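Local coordinates for protein prenylcyclase (Actinoplanes teichomyceticus, PDB 6IJ1) that probably acts on isoprenoid chains as a prenylcyclase or prenyltransferase, with a helix-rich fold consistent with terpene cyclase relatives, at residues A120-V123 / V129-Y132; D151-G156 / A192-D197; R182-R185 / E189-A192; R290-L295 / T299-Y304; T308-G313 / I320-F325. All blocks are in the same frame, centred on the assembly; numbering follows the deposited sequence.

Contact 1 (A120-V123 / V129-Y132); sequences ARHV and VSTY
The chain leaves helix 112-121, turns, and comes back so that His-122 and Val-123 run beside Val-129 and Ser-130. A single beta bridge pairs Val-123 with Val-129, their CA atoms 4.5 Å apart. Its one conventional hydrogen bond goes from Ser-130 N to His-122 O at 2.9 Å, and is nearly straight at 165°. The same carbonyl oxygen also receives a CA-H contact, with Val-129 CA 3.4 Å from His-122 O.

Among the side chains the imidazole of His-122 does most of the work. Its CG lies anti to the carbonyl carbon (chi1 -66°), which lays the ring along the returning backbone. CD2 meets Ser-130 O at 3.3 Å, at the edge and near the ring plane, while Thr-131 O approaches obliquely. ND1 has its partner in the preceding helix, bonding to Phe-118 O. Ser-130 OG turns back to its own segment and donates to Tyr-132 O over 2.7 Å, arriving from above the carbonyl plane. On the apolar side, Val-123 CG2 and Val-129 CG2 touch at 4.2 Å.

The turn is wedged between several helices. Ala-91, at the start of helix 91-104, packs on His-122 and Val-129; Val-176 of helix 173-182 meets both valines; and Val-164 of helix 158-164 packs on Val-129. Segment 129-132 then leads into helix 134-141.

Contact 2 (D151-G156 / A192-D197); sequences DGWCGG and AYWWID
One face of the Trp-153 indole takes the rim of Trp-194, while the Tyr-193 hydroxyl lies at its edge, in the ring plane. This is a T-shaped (edge-to-face) pair in which Trp-153 sits in a type I beta turn, Gly-152 to Gly-155, and Trp-194 comes from the loop before helix 198-209. The five-membered ring of Trp-153 and the six-membered ring of Trp-194 have centroids 4.8 Å apart and planes at 62°. The leading atom is Trp-194 CH2, which stands 3.4 Å from Trp-153 NE1.

Trp-194 is itself roofed on one face by its neighbour: Tyr-193 CD2 sits over the centre of the indole. With CG anti to the backbone N (chi1 -173°), the tyrosine reaches out to the turn. His-157 stacks on Tyr-193 and meets Trp-194 edge-to-face, which extends the aromatic cluster.

The polar ends are all satisfied by other loops: Trp-153 NE1 bonds to Val-294 O, Tyr-193 OH to Glu-298 O and Trp-194 NE1 to Thr-131 OG1. A bound imidazole, probably from the crystallisation liquor, lies about 4 Å from the Tyr-193 side chain and may mark a pocket. Glycine at the start of the turn lets the phenol come close, with Tyr-193 OH only 3.2 Å from Gly-152 C.

Contact 3 (R182-R185 / E189-A192); sequences RAQR and EWPA
Gln-184 and Trp-190 are the glutamine and tryptophan of a QW motif, Gln-x3-Gly-x-Trp, the sequence signature of squalene-hopene cyclases and their relatives. The motif follows helix 173-182, and its defining feature is the stack of the glutamine side chain over the indole. CG of Gln-184 is anti to the backbone N (chi1 -170°) and the chain runs on extended, so it is laid out along the ring. Gln-184 CG stands over the six-membered ring of Trp-190, 3.8 Å from its centroid, in a CH-pi contact. Farther out the amide lies flat on the same face, its plane only 7° from that of the ring, and Gln-184 NE2 is 3.6 Å from Trp-190 CH2.

Bonds outside the pair hold both groups in place. NE2 reaches Gly-188 O, within the motif, and Ala-218 O of helix 216-229; Trp-190 NE1 reaches Leu-180 O near the end of helix 173-182. The stack thereby links the motif's own turn to two helices.

Next to it the backbones join through one bond, Arg-185 N to Glu-189 O at 2.8 Å and 167°. The arginine chain bends at chi2 and turns one face of its guanidinium to the proline ring. Arg-185 NH1 and Glu-189 OE2, 4.6 Å apart, are too distant for a salt bridge, although the opposite charges probably attract. Over that guanidinium face, Arg-185 NH2 lies 3.6 Å from Pro-191 CB.

Contact 4 (R290-L295 / T299-Y304); sequences RLRMVL and TDPDSY
Arg-292 leaves strand 291-292 and crosses Pro-301 and Asp-302 at about a right angle, meeting the 3-10 segment 301-303 in the loop between strands 291-292 and 308-309. CG stands between the backbone N and the carbonyl carbon (chi1 58°), and from there the chain runs straight out to the guanidinium. One face of that group lies on the proline, with Pro-301 CB over its centre.

At its edge, in plane, is a single carboxylate oxygen. Asp-302 OD1 takes Arg-292 NH1 at 3.0 Å and Arg-292 NH2 at 2.9 Å, an end-on grip on one atom. NH1 comes nearly along the C-O axis, while NH2 arrives from above the carboxylate plane, the guanidinium and carboxylate planes being 57° apart. Further bonds from NE to Tyr-193 O and from NH2 to Ala-192 O fix the guanidinium's rotation and tie it to a second loop.

An inverse gamma turn centred on Met-293 carries the chain on to Val-294, whose CG2 packs on Pro-301 CB at 3.7 Å. Nearer the surface Leu-295 crosses Tyr-304 at about a right angle, its CD1 against the phenol end at CZ and OH. Within the second segment, Ser-303 OG donates to Asp-300 OD2 at 2.6 Å.

Contact 5 (T308-G313 / I320-F325); sequences TFDGVG and IARDTF
Arg-322 meets Asp-310 along most of its length. Beyond CB, its CG lies between the backbone N and the carbonyl carbon (chi1 76°) and passes 3.8 Å from Asp-310 OD1; the chain then bends at chi3 and CD stays beside the same oxygen. Arg-322 NE is the first polar atom to engage, donating to Asp-310 OD1 at 3.0 Å on the syn side, somewhat out of the carboxylate plane. CZ carries the group on to Arg-322 NH2, which reaches the syn lone pair of Asp-310 OD2 at 2.9 Å and 173°. The result is a side-on salt bridge, one nitrogen to each oxygen, with the two flat groups 28° apart.

Two waters also bind at Asp-310 OD1, each donating to it; one accepts from Arg-322 N and the other donates to Ile-320 O. Arg-290 NH2 lies close to Arg-322 NH2, and the nearby carboxylate probably eases their like charges.

The backbones pair in parallel: Ile-320 N bonds to Thr-308 O at 2.8 Å and Asp-310 N to Ile-320 O at 2.9 Å. On the face they share, Phe-309 and Ile-320 lie side by side, CE1 of Phe-309 3.7 Å from CD1 of Ile-320.

Strand 308-309 is thus an outer strand of a small mixed sheet, in which 319-321 is the middle strand and pairs antiparallel with 291-292 on its other side.

Overall arrangement
From the N terminus, contact 1 closes the short turn between helices 112-121 and 134-141. Contact 2 then spans 35 residues, drawing the loop before helix 158-164 to the one before helix 198-209. Contact 3 is a tight turn after helix 173-182 that lies inside that span and shares Ala-192 with it. Contacts 4 and 5 follow in series, each closing a small loop around the three-stranded sheet. Across these steps, contact 1 touches contact 2 where Tyr-132 packs on Trp-153, contact 2 meets contact 4 through a backbone bond from Arg-292 to Trp-194, and contacts 4 and 5 join where Leu-291 pairs with Ala-321.

Contact 1 (A120-V123 / V129-Y132)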
# COMPACT_ATOMS: atom_id res chain seq x y z
N ALA A 120 -1.32 -2.07 -18.02
CA ALA A 120 -1.32 -3.30 -18.81
C ALA A 120 0.09 -3.73 -19.24
O ALA A 120 0.34 -4.94 -19.36
CB ALA A 120 -2.20 -3.10 -20.05
N ARG A 121 1.00 -2.76 -19.49
CA ARG A 121 2.37 -3.12 -19.85
C ARG A 121 3.07 -3.89 -18.75
O ARG A 121 4.04 -4.62 -19.06
CB ARG A 121 3.16 -1.85 -20.18
CG ARG A 121 2.68 -1.25 -21.49
CD ARG A 121 3.40 0.06 -21.77
NE ARG A 121 4.80 -0.22 -22.02
CZ ARG A 121 5.64 0.62 -22.63
NH1 ARG A 121 6.90 0.28 -22.81
NH2 ARG A 121 5.20 1.80 -23.05
N HIS A 122 2.59 -3.78 -17.49
CA HIS A 122 3.27 -4.43 -16.36
C HIS A 122 2.69 -5.78 -16.04
O HIS A 122 3.15 -6.46 -15.13
CB HIS A 122 3.23 -3.51 -15.10
CG HIS A 122 3.99 -2.25 -15.26
ND1 HIS A 122 3.62 -1.25 -16.12
CD2 HIS A 122 5.15 -1.85 -14.68
CE1 HIS A 122 4.52 -0.27 -16.07
NE2 HIS A 122 5.45 -0.60 -15.17
N VAL A 123 1.71 -6.25 -16.82
CA VAL A 123 1.07 -7.54 -16.55
C VAL A 123 1.85 -8.67 -17.19
O VAL A 123 2.11 -8.67 -18.41
CB VAL A 123 -0.37 -7.54 -17.07
CG1 VAL A 123 -1.01 -8.94 -16.89
CG2 VAL A 123 -1.16 -6.47 -16.35
N VAL A 129 1.60 -8.61 -11.63
CA VAL A 129 1.96 -7.29 -12.10
C VAL A 129 3.33 -6.92 -11.54
O VAL A 129 3.56 -7.07 -10.33
CB VAL A 129 0.91 -6.26 -11.65
CG1 VAL A 129 1.23 -4.90 -12.15
CG2 VAL A 129 -0.51 -6.67 -12.16
N SER A 130 4.23 -6.50 -12.42
CA SER A 130 5.53 -6.05 -11.94
C SER A 130 5.47 -4.58 -11.56
O SER A 130 4.68 -3.80 -12.07
CB SER A 130 6.63 -6.23 -13.00
OG SER A 130 6.34 -5.48 -14.18
N THR A 131 6.44 -4.16 -10.71
CA THR A 131 6.48 -2.74 -10.38
C THR A 131 6.99 -1.89 -11.55
O THR A 131 6.55 -0.74 -11.75
CB THR A 131 7.38 -2.57 -9.14
OG1 THR A 131 6.78 -3.29 -8.06
CG2 THR A 131 7.48 -1.12 -8.72
N TYR A 132 7.98 -2.42 -12.26
CA TYR A 132 8.60 -1.73 -13.38
C TYR A 132 8.60 -2.64 -14.60
O TYR A 132 8.53 -3.87 -14.49
CB TYR A 132 10.08 -1.36 -13.04
CG TYR A 132 10.24 -0.45 -11.85
CD1 TYR A 132 10.06 0.91 -11.95
CD2 TYR A 132 10.61 -1.01 -10.60
CE1 TYR A 132 10.23 1.69 -10.82
CE2 TYR A 132 10.79 -0.20 -9.49
CZ TYR A 132 10.60 1.13 -9.64
OH TYR A 132 10.80 1.86 -8.47

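Contact 2 (D151-G156 / A192-D197)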
# COMPACT_ATOMS: atom_id res chain seq x y z
N ASP A 151 16.27 -7.56 -13.02
CA ASP A 151 15.21 -8.54 -13.22
C ASP A 151 14.32 -8.74 -11.99
O ASP A 151 13.16 -9.15 -12.14
CB ASP A 151 15.77 -9.91 -13.60
CG ASP A 151 16.35 -9.96 -15.02
OD1 ASP A 151 16.35 -8.94 -15.77
OD2 ASP A 151 16.86 -11.07 -15.33
N GLY A 152 14.84 -8.56 -10.76
CA GLY A 152 13.97 -8.64 -9.59
C GLY A 152 12.89 -7.58 -9.65
O GLY A 152 11.70 -7.87 -9.41
N TRP A 153 13.28 -6.34 -9.97
CA TRP A 153 12.38 -5.20 -10.01
C TRP A 153 11.38 -5.28 -11.15
O TRP A 153 10.33 -4.61 -11.08
CB TRP A 153 13.19 -3.89 -10.09
CG TRP A 153 13.79 -3.48 -8.79
CD1 TRP A 153 13.96 -4.26 -7.69
CD2 TRP A 153 14.27 -2.20 -8.48
NE1 TRP A 153 14.54 -3.49 -6.67
CE2 TRP A 153 14.73 -2.24 -7.13
CE3 TRP A 153 14.31 -1.00 -9.18
CZ2 TRP A 153 15.24 -1.11 -6.49
CZ3 TRP A 153 14.83 0.14 -8.53
CH2 TRP A 153 15.30 0.05 -7.20
N CYS A 154 11.67 -6.08 -12.17
CA CYS A 154 10.77 -6.21 -13.31
C CYS A 154 10.02 -7.51 -13.30
O CYS A 154 9.27 -7.76 -14.26
CB CYS A 154 11.59 -6.06 -14.61
SG CYS A 154 12.30 -4.43 -14.76
N GLY A 155 10.12 -8.31 -12.21
CA GLY A 155 9.34 -9.51 -12.04
C GLY A 155 7.99 -9.22 -11.42
O GLY A 155 7.75 -8.09 -10.97
N GLY A 156 7.14 -10.23 -11.43
CA GLY A 156 5.82 -10.09 -10.83
C GLY A 156 5.93 -9.91 -9.33
O GLY A 156 6.63 -10.66 -8.65
N ALA A 192 4.74 -10.51 0.18
CA ALA A 192 4.97 -9.18 -0.35
C ALA A 192 6.40 -9.13 -0.88
O ALA A 192 7.28 -9.81 -0.36
CB ALA A 192 4.83 -8.09 0.72
N TYR A 193 6.62 -8.32 -1.92
CA TYR A 193 7.98 -8.08 -2.38
C TYR A 193 8.60 -6.91 -1.64
O TYR A 193 9.68 -7.07 -1.04
CB TYR A 193 7.95 -7.81 -3.88
CG TYR A 193 9.33 -7.71 -4.54
CD1 TYR A 193 10.10 -8.87 -4.83
CD2 TYR A 193 9.86 -6.45 -4.90
CE1 TYR A 193 11.34 -8.73 -5.49
CE2 TYR A 193 11.10 -6.34 -5.58
CZ TYR A 193 11.81 -7.50 -5.84
OH TYR A 193 13.02 -7.33 -6.50
N TRP A 194 7.93 -5.77 -1.61
CA TRP A 194 8.50 -4.55 -1.07
C TRP A 194 8.29 -4.36 0.43
O TRP A 194 8.70 -3.32 0.94
CB TRP A 194 7.94 -3.30 -1.79
CG TRP A 194 8.20 -3.29 -3.29
CD1 TRP A 194 7.30 -3.50 -4.27
CD2 TRP A 194 9.44 -2.97 -3.93
NE1 TRP A 194 7.90 -3.36 -5.52
CE2 TRP A 194 9.22 -3.04 -5.32
CE3 TRP A 194 10.71 -2.64 -3.46
CZ2 TRP A 194 10.21 -2.80 -6.26
CZ3 TRP A 194 11.71 -2.39 -4.39
CH2 TRP A 194 11.46 -2.48 -5.77
N TRP A 195 7.57 -5.26 1.10
CA TRP A 195 7.17 -4.99 2.48
C TRP A 195 7.60 -6.13 3.37
O TRP A 195 7.53 -7.30 3.00
CB TRP A 195 5.63 -4.81 2.60
CG TRP A 195 5.20 -3.67 1.74
CD1 TRP A 195 4.75 -3.73 0.43
CD2 TRP A 195 5.13 -2.27 2.11
NE1 TRP A 195 4.45 -2.46 -0.03
CE2 TRP A 195 4.66 -1.54 0.98
CE3 TRP A 195 5.45 -1.55 3.28
CZ2 TRP A 195 4.53 -0.15 0.99
CZ3 TRP A 195 5.29 -0.17 3.29
CH2 TRP A 195 4.84 0.53 2.16
N ILE A 196 8.06 -5.76 4.58
CA ILE A 196 8.44 -6.74 5.60
C ILE A 196 7.23 -7.53 6.11
O ILE A 196 7.36 -8.70 6.43
CB ILE A 196 9.11 -5.96 6.76
CG1 ILE A 196 10.48 -5.47 6.29
CG2 ILE A 196 9.18 -6.81 8.00
CD1 ILE A 196 11.48 -6.60 6.08
N ASP A 197 6.08 -6.89 6.19
CA ASP A 197 4.90 -7.46 6.83
C ASP A 197 3.99 -8.07 5.77
O ASP A 197 3.43 -7.32 4.97
CB ASP A 197 4.14 -6.38 7.60
CG ASP A 197 5.00 -5.72 8.68
OD1 ASP A 197 5.59 -6.45 9.52
OD2 ASP A 197 5.08 -4.47 8.70

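Contact 3 (R182-R185 / E189-A192)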
# COMPACT_ATOMS: atom_id res chain seq x y z
N ARG A 182 -3.58 -17.54 -7.38
CA ARG A 182 -2.60 -18.62 -7.37
C ARG A 182 -1.41 -18.31 -6.45
O ARG A 182 -0.72 -19.24 -6.00
CB ARG A 182 -2.08 -18.88 -8.79
CG ARG A 182 -3.06 -19.73 -9.62
CD ARG A 182 -2.40 -20.17 -10.95
NE ARG A 182 -2.11 -19.02 -11.80
CZ ARG A 182 -2.98 -18.49 -12.66
NH1 ARG A 182 -4.19 -19.02 -12.81
NH2 ARG A 182 -2.63 -17.43 -13.38
N ALA A 183 -1.18 -17.03 -6.12
CA ALA A 183 -0.06 -16.69 -5.25
C ALA A 183 -0.38 -16.80 -3.76
O ALA A 183 0.52 -16.60 -2.91
CB ALA A 183 0.40 -15.27 -5.60
N GLN A 184 -1.62 -17.07 -3.38
CA GLN A 184 -1.94 -17.21 -1.96
C GLN A 184 -1.25 -18.44 -1.39
O GLN A 184 -1.23 -19.49 -2.02
CB GLN A 184 -3.46 -17.34 -1.75
CG GLN A 184 -3.87 -17.24 -0.31
CD GLN A 184 -5.38 -17.34 -0.11
OE1 GLN A 184 -6.11 -17.85 -1.02
NE2 GLN A 184 -5.86 -16.85 1.02
N ARG A 185 -0.68 -18.31 -0.22
CA ARG A 185 -0.01 -19.45 0.40
C ARG A 185 -1.06 -20.34 1.05
O ARG A 185 -2.15 -19.89 1.36
CB ARG A 185 0.99 -18.95 1.47
CG ARG A 185 2.09 -18.06 0.88
CD ARG A 185 3.17 -18.90 0.20
NE ARG A 185 4.30 -18.17 -0.44
CZ ARG A 185 5.22 -17.46 0.21
NH1 ARG A 185 5.15 -17.28 1.54
NH2 ARG A 185 6.20 -16.88 -0.47
N GLU A 189 -2.11 -16.47 3.82
CA GLU A 189 -1.59 -15.15 3.53
C GLU A 189 -1.00 -15.04 2.15
O GLU A 189 -0.67 -16.03 1.48
CB GLU A 189 -0.51 -14.78 4.56
CG GLU A 189 0.88 -15.30 4.30
CD GLU A 189 1.11 -16.72 4.80
OE1 GLU A 189 0.16 -17.56 4.87
OE2 GLU A 189 2.30 -16.98 5.11
N TRP A 190 -0.79 -13.79 1.73
CA TRP A 190 -0.01 -13.54 0.53
C TRP A 190 1.33 -12.95 0.91
O TRP A 190 1.38 -12.10 1.79
CB TRP A 190 -0.70 -12.55 -0.39
CG TRP A 190 -1.86 -13.12 -1.22
CD1 TRP A 190 -1.76 -13.56 -2.50
CD2 TRP A 190 -3.25 -13.24 -0.85
NE1 TRP A 190 -2.99 -13.96 -2.97
CE2 TRP A 190 -3.92 -13.80 -1.99
CE3 TRP A 190 -3.97 -13.03 0.33
CZ2 TRP A 190 -5.28 -14.08 -2.00
CZ3 TRP A 190 -5.37 -13.26 0.31
CH2 TRP A 190 -5.99 -13.80 -0.86
N PRO A 191 2.37 -13.29 0.19
CA PRO A 191 3.67 -12.68 0.43
C PRO A 191 3.75 -11.31 -0.24
O PRO A 191 2.95 -10.97 -1.10
CB PRO A 191 4.60 -13.68 -0.26
CG PRO A 191 3.81 -14.09 -1.45
CD PRO A 191 2.42 -14.29 -0.91
N ALA A 192 4.74 -10.51 0.18
CA ALA A 192 4.97 -9.18 -0.35
C ALA A 192 6.40 -9.13 -0.88
O ALA A 192 7.28 -9.81 -0.36
CB ALA A 192 4.83 -8.09 0.72

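Contact 4 (R290-L295 / T299-Y304)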
# COMPACT_ATOMS: atom_id res chain seq x y z
N ARG A 290 7.15 -0.51 7.16
CA ARG A 290 8.54 -0.90 6.94
C ARG A 290 8.68 -1.49 5.54
O ARG A 290 8.18 -2.59 5.27
CB ARG A 290 9.01 -1.90 8.01
CG ARG A 290 8.87 -1.36 9.46
CD ARG A 290 9.52 0.05 9.66
NE ARG A 290 10.96 0.01 9.84
CZ ARG A 290 11.57 -0.18 11.04
NH1 ARG A 290 10.91 -0.45 12.10
NH2 ARG A 290 12.86 -0.23 11.13
N LEU A 291 9.31 -0.72 4.68
CA LEU A 291 9.45 -1.00 3.26
C LEU A 291 10.84 -1.55 3.05
O LEU A 291 11.82 -0.91 3.43
CB LEU A 291 9.24 0.31 2.49
CG LEU A 291 9.01 0.40 1.00
CD1 LEU A 291 8.84 1.89 0.72
CD2 LEU A 291 10.28 -0.11 0.36
N ARG A 292 10.96 -2.71 2.42
CA ARG A 292 12.30 -3.22 2.12
C ARG A 292 12.63 -2.90 0.67
O ARG A 292 11.90 -3.33 -0.25
CB ARG A 292 12.42 -4.70 2.43
CG ARG A 292 11.45 -5.62 1.72
CD ARG A 292 11.57 -7.06 2.23
NE ARG A 292 10.68 -7.96 1.53
CZ ARG A 292 10.42 -9.20 1.91
NH1 ARG A 292 11.07 -9.75 2.97
NH2 ARG A 292 9.54 -9.95 1.26
N MET A 293 13.68 -2.12 0.48
CA MET A 293 14.12 -1.77 -0.88
C MET A 293 14.94 -2.94 -1.43
O MET A 293 16.18 -3.00 -1.33
CB MET A 293 14.93 -0.46 -0.86
CG MET A 293 14.12 0.79 -0.73
SD MET A 293 12.93 0.94 -2.08
CE MET A 293 14.03 0.84 -3.46
N VAL A 294 14.22 -3.93 -1.97
CA VAL A 294 14.86 -5.14 -2.47
C VAL A 294 15.91 -4.76 -3.50
O VAL A 294 15.76 -3.83 -4.29
CB VAL A 294 13.80 -6.04 -3.14
CG1 VAL A 294 14.40 -7.44 -3.51
CG2 VAL A 294 12.62 -6.30 -2.17
N LEU A 295 16.99 -5.53 -3.50
CA LEU A 295 18.02 -5.23 -4.48
C LEU A 295 17.49 -5.54 -5.87
O LEU A 295 16.77 -6.50 -6.03
CB LEU A 295 19.30 -6.03 -4.19
CG LEU A 295 20.00 -5.53 -2.90
CD1 LEU A 295 20.91 -6.64 -2.40
CD2 LEU A 295 20.66 -4.18 -3.06
N THR A 299 15.26 -11.74 -6.57
CA THR A 299 13.90 -12.22 -6.76
C THR A 299 13.30 -12.86 -5.53
O THR A 299 12.11 -13.16 -5.51
CB THR A 299 13.82 -13.25 -7.90
OG1 THR A 299 14.53 -14.43 -7.53
CG2 THR A 299 14.48 -12.67 -9.12
N ASP A 300 14.07 -13.03 -4.48
CA ASP A 300 13.61 -13.78 -3.31
C ASP A 300 13.98 -13.02 -2.04
O ASP A 300 14.78 -13.50 -1.24
CB ASP A 300 14.29 -15.15 -3.36
CG ASP A 300 13.84 -16.09 -2.29
OD1 ASP A 300 12.75 -15.93 -1.70
OD2 ASP A 300 14.63 -17.04 -2.03
N PRO A 301 13.43 -11.81 -1.83
CA PRO A 301 13.86 -11.04 -0.67
C PRO A 301 13.61 -11.73 0.67
O PRO A 301 14.32 -11.39 1.63
CB PRO A 301 13.05 -9.72 -0.80
CG PRO A 301 11.82 -10.11 -1.61
CD PRO A 301 12.42 -11.08 -2.64
N ASP A 302 12.65 -12.65 0.78
CA ASP A 302 12.48 -13.37 2.04
C ASP A 302 13.75 -14.13 2.43
O ASP A 302 13.96 -14.41 3.62
CB ASP A 302 11.30 -14.34 1.99
CG ASP A 302 9.96 -13.64 2.06
OD1 ASP A 302 9.91 -12.48 2.53
OD2 ASP A 302 8.96 -14.25 1.63
N SER A 303 14.61 -14.45 1.47
CA SER A 303 15.84 -15.17 1.80
C SER A 303 16.98 -14.27 2.24
O SER A 303 18.02 -14.79 2.67
CB SER A 303 16.31 -15.97 0.60
OG SER A 303 15.42 -17.04 0.48
N TYR A 304 16.87 -12.96 2.10
CA TYR A 304 17.98 -12.08 2.37
C TYR A 304 17.95 -11.77 3.85
O TYR A 304 16.88 -11.46 4.39
CB TYR A 304 17.83 -10.79 1.57
CG TYR A 304 19.00 -9.88 1.59
CD1 TYR A 304 20.28 -10.35 1.30
CD2 TYR A 304 18.87 -8.51 1.78
CE1 TYR A 304 21.36 -9.53 1.23
CE2 TYR A 304 19.94 -7.65 1.73
CZ TYR A 304 21.23 -8.14 1.44
OH TYR A 304 22.26 -7.25 1.38

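Contact 5 (T308-G313 / I320-F325)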
# COMPACT_ATOMS: atom_id res chain seq x y z
N THR A 308 20.34 -3.58 5.53
CA THR A 308 20.67 -2.40 6.33
C THR A 308 19.37 -1.72 6.71
O THR A 308 18.29 -2.18 6.29
CB THR A 308 21.51 -1.41 5.56
OG1 THR A 308 20.76 -0.93 4.42
CG2 THR A 308 22.79 -2.11 5.05
N PHE A 309 19.45 -0.66 7.48
CA PHE A 309 18.27 0.05 7.96
C PHE A 309 18.37 1.54 7.72
O PHE A 309 19.44 2.16 7.94
CB PHE A 309 17.98 -0.23 9.46
CG PHE A 309 17.69 -1.64 9.72
CD1 PHE A 309 16.38 -2.11 9.63
CD2 PHE A 309 18.72 -2.52 10.06
CE1 PHE A 309 16.12 -3.44 9.84
CE2 PHE A 309 18.45 -3.86 10.30
CZ PHE A 309 17.13 -4.31 10.19
N ASP A 310 17.27 2.12 7.25
CA ASP A 310 17.13 3.59 7.06
C ASP A 310 18.23 4.15 6.15
O ASP A 310 18.62 5.29 6.35
CB ASP A 310 17.01 4.28 8.41
CG ASP A 310 15.95 3.66 9.30
OD1 ASP A 310 14.78 3.70 8.92
OD2 ASP A 310 16.31 3.14 10.35
N GLY A 311 18.66 3.38 5.16
CA GLY A 311 19.65 3.87 4.19
C GLY A 311 19.05 4.93 3.28
O GLY A 311 17.85 4.90 3.05
N VAL A 312 19.89 5.85 2.81
CA VAL A 312 19.43 6.95 1.92
C VAL A 312 20.43 7.09 0.77
O VAL A 312 21.55 6.60 0.91
CB VAL A 312 19.30 8.29 2.68
CG1 VAL A 312 18.27 8.20 3.79
CG2 VAL A 312 20.63 8.74 3.22
N GLY A 313 20.02 7.75 -0.31
CA GLY A 313 20.89 7.94 -1.49
C GLY A 313 21.40 6.61 -2.03
O GLY A 313 20.60 5.72 -2.27
N ILE A 320 16.01 -1.62 4.78
CA ILE A 320 14.63 -1.57 5.28
C ILE A 320 14.38 -0.16 5.77
O ILE A 320 15.11 0.33 6.66
CB ILE A 320 14.41 -2.58 6.39
CG1 ILE A 320 14.47 -3.98 5.81
CG2 ILE A 320 13.01 -2.35 7.04
CD1 ILE A 320 14.66 -5.05 6.89
N ALA A 321 13.41 0.52 5.18
CA ALA A 321 13.13 1.92 5.45
C ALA A 321 11.85 2.02 6.24
O ALA A 321 11.09 1.05 6.37
CB ALA A 321 13.00 2.69 4.13
N ARG A 322 11.58 3.21 6.75
CA ARG A 322 10.33 3.49 7.41
C ARG A 322 9.76 4.80 6.87
O ARG A 322 10.47 5.62 6.28
CB ARG A 322 10.50 3.57 8.95
CG ARG A 322 11.13 4.83 9.39
CD ARG A 322 11.49 4.70 10.94
NE ARG A 322 12.74 3.97 11.10
CZ ARG A 322 13.01 3.18 12.15
NH1 ARG A 322 12.11 3.01 13.11
NH2 ARG A 322 14.23 2.61 12.23
N ASP A 323 8.45 4.98 7.07
CA ASP A 323 7.79 6.22 6.71
C ASP A 323 8.18 7.28 7.73
O ASP A 323 7.55 7.43 8.80
CB ASP A 323 6.25 6.00 6.68
CG ASP A 323 5.69 5.37 7.94
OD1 ASP A 323 6.25 4.38 8.48
OD2 ASP A 323 4.59 5.83 8.36
N THR A 324 9.26 7.99 7.40
CA THR A 324 9.93 8.96 8.27
C THR A 324 8.99 9.85 9.08
O THR A 324 9.23 10.12 10.27
CB THR A 324 10.77 9.81 7.37
OG1 THR A 324 11.52 8.98 6.48
CG2 THR A 324 11.75 10.66 8.22
N PHE A 325 7.93 10.35 8.42
CA PHE A 325 7.06 11.34 9.04
C PHE A 325 5.76 10.75 9.55
O PHE A 325 4.91 11.48 10.08
CB PHE A 325 6.81 12.47 8.02
CG PHE A 325 8.09 13.11 7.62
CD1 PHE A 325 8.80 13.80 8.54
CD2 PHE A 325 8.57 12.94 6.34
CE1 PHE A 325 10.04 14.40 8.13
CE2 PHE A 325 9.80 13.51 5.93
CZ PHE A 325 10.51 14.23 6.84
O HOH W 1 13.92 5.04 6.81
O HOH W 2 13.65 1.12 8.82